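Local coordinates for protein metallo-beta-lactamase 1 (Acinetobacter baumannii, PDB 5MMD) that probably hydrolyses beta-lactam antibiotics to substituted beta-amino acids, using zinc ions bound in its active site, and so confers antibiotic resistance, at residues 196-199 against 203-206. Sequence-based numbering, arbitrary orientation.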
ATOM      1  N   ILE A 196      13.427   6.598  -1.314  1.00 17.17           N
ATOM      2  CA  ILE A 196      12.539   6.385  -0.187  1.00 15.93           C
ATOM      3  C   ILE A 196      11.703   5.121  -0.405  1.00 15.10           C
ATOM      4  O   ILE A 196      11.118   4.889  -1.485  1.00 14.49           O
ATOM      5  CB  ILE A 196      11.585   7.562   0.019  1.00 15.90           C
ATOM      6  CG1 ILE A 196      12.363   8.859   0.230  1.00 18.43           C
ATOM      7  CG2 ILE A 196      10.590   7.237   1.129  1.00 15.78           C
ATOM      8  CD1 ILE A 196      11.476  10.047   0.562  1.00 18.74           C
ATOM      9  N   VAL A 197      11.659   4.300   0.623  1.00 14.21           N
ATOM     10  CA  VAL A 197      10.788   3.136   0.638  1.00 13.35           C
ATOM     11  C   VAL A 197       9.826   3.235   1.823  1.00 12.54           C
ATOM     12  O   VAL A 197      10.232   3.519   2.962  1.00 12.40           O
ATOM     13  CB  VAL A 197      11.598   1.862   0.697  1.00 14.36           C
ATOM     14  CG1 VAL A 197      10.664   0.678   0.732  1.00 12.59           C
ATOM     15  CG2 VAL A 197      12.538   1.768  -0.504  1.00 15.59           C
ATOM     16  N   VAL A 198       8.549   3.040   1.530  1.00 10.99           N
ATOM     17  CA  VAL A 198       7.461   3.190   2.475  1.00 11.43           C
ATOM     18  C   VAL A 198       6.852   1.807   2.743  1.00 10.81           C
ATOM     19  O   VAL A 198       6.256   1.204   1.840  1.00 11.11           O
ATOM     20  CB  VAL A 198       6.383   4.149   1.933  1.00 11.17           C
ATOM     21  CG1 VAL A 198       5.194   4.292   2.901  1.00 10.13           C
ATOM     22  CG2 VAL A 198       6.977   5.486   1.599  1.00 11.57           C
ATOM     23  N   PRO A 199       7.006   1.294   3.980  1.00 10.60           N
ATOM     24  CA  PRO A 199       6.435  -0.004   4.307  1.00 10.69           C
ATOM     25  C   PRO A 199       4.945   0.146   4.581  1.00 10.30           C
ATOM     26  O   PRO A 199       4.520   1.276   4.795  1.00 10.95           O
ATOM     27  CB  PRO A 199       7.211  -0.404   5.565  1.00 11.32           C
ATOM     28  CG  PRO A 199       7.405   0.906   6.275  1.00 12.01           C
ATOM     29  CD  PRO A 199       7.669   1.908   5.147  1.00 12.30           C
ATOM     30  N   LYS A 203       7.906   2.772  10.011  1.00 15.33           N
ATOM     31  CA  LYS A 203       8.612   3.996   9.670  1.00 16.15           C
ATOM     32  C   LYS A 203       9.172   3.906   8.276  1.00 15.38           C
ATOM     33  O   LYS A 203       9.639   2.844   7.857  1.00 14.50           O
ATOM     34  CB  LYS A 203       9.753   4.265  10.656  1.00 18.53           C
ATOM     35  CG  LYS A 203       9.326   4.764  12.010  1.00 20.58           C
ATOM     36  CD  LYS A 203      10.552   4.931  12.896  1.00 23.26           C
ATOM     37  CE  LYS A 203      10.206   5.298  14.343  1.00 25.42           C
ATOM     38  NZ  LYS A 203      11.209   4.776  15.354  1.00 27.80           N
ATOM     39  N   ILE A 204       9.130   5.009   7.545  1.00 15.60           N
ATOM     40  CA  ILE A 204       9.646   4.993   6.189  1.00 15.17           C
ATOM     41  C   ILE A 204      11.171   4.883   6.308  1.00 16.45           C
ATOM     42  O   ILE A 204      11.746   5.202   7.363  1.00 15.83           O
ATOM     43  CB  ILE A 204       9.222   6.236   5.381  1.00 15.52           C
ATOM     44  CG1 ILE A 204       9.840   7.521   5.911  1.00 16.35           C
ATOM     45  CG2 ILE A 204       7.681   6.365   5.402  1.00 15.68           C
ATOM     46  CD1 ILE A 204       9.598   8.714   5.022  1.00 17.00           C
ATOM     47  N   GLY A 205      11.812   4.407   5.244  1.00 15.05           N
ATOM     48  CA  GLY A 205      13.262   4.405   5.196  1.00 16.50           C
ATOM     49  C   GLY A 205      13.752   4.535   3.767  1.00 17.71           C
ATOM     50  O   GLY A 205      13.074   5.105   2.927  1.00 15.80           O
ATOM     51  N   ASP A 206      14.942   4.002   3.516  1.00 19.89           N
ATOM     52  CA  ASP A 206      15.519   4.018   2.184  1.00 20.10           C
ATOM     53  C   ASP A 206      15.592   2.607   1.600  1.00 19.56           C
ATOM     54  O   ASP A 206      14.862   1.725   2.009  1.00 18.19           O
ATOM     55  CB  ASP A 206      16.897   4.685   2.225  1.00 21.72           C
ATOM     56  CG  ASP A 206      17.911   3.912   3.060  1.00 23.02           C
ATOM     57  OD1 ASP A 206      17.695   2.728   3.447  1.00 22.07           O
ATOM     58  OD2 ASP A 206      18.942   4.533   3.332  1.00 25.21           O
TER
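V197 and G205 pair through their backbones in both directions, a single antiparallel bridge of the hydrogen-bonded kind. V197 N donates to G205 O at 2.8 Å. The return bond, G205 N to V197 O at 2.9 Å, is almost linear, with 175° at the hydrogen. Two weaker CH contacts flank the pair: I196 CA also lies against G205 O, and I204 CA against V197 O.

Apolar contact gathers on I204. Its CG2 methyl sits 4.0 Å from V198 CG2, with V198 CG1 hardly farther, and the V198 and I204 side chains lie alongside one another with their ends heading in a common direction; both also touch I13 of strand 9-14. I204 CG1 stands between its own backbone N and carbonyl carbon (chi1 67°), and the CD1 it carries comes within 4.3 Å of I196 CG2.

Strand 196-199 is an outermost strand, within this chain, of the sheet that also holds strands 146-149 and 154-158 in this metallo-beta-lactamase fold, an alpha-beta/beta-alpha sandwich. On its inner edge I196 and V198 bond through their backbones to strand 154-158; along the other edge the chain returns as 203-206 before helix 208-223. The intervening turn carries H201, a ligand of the second zinc ion, and P199 lies about 6 Å from it, side chain to side chain.

Carbons also meet carbonyl oxygens near both ends: P199 CG and CD lie 3.4 and 3.5 Å from K203 O. V197 CG2, anti to its carbonyl carbon, approaches D206 O to 3.4 Å, while the V197 side chain also packs on L209 and L210 of the helix. The CB of D206 leaves its backbone away from the strand, and its OD1 caps the backbone N of E208, just past the segment, where the chain turns into helix 208-223.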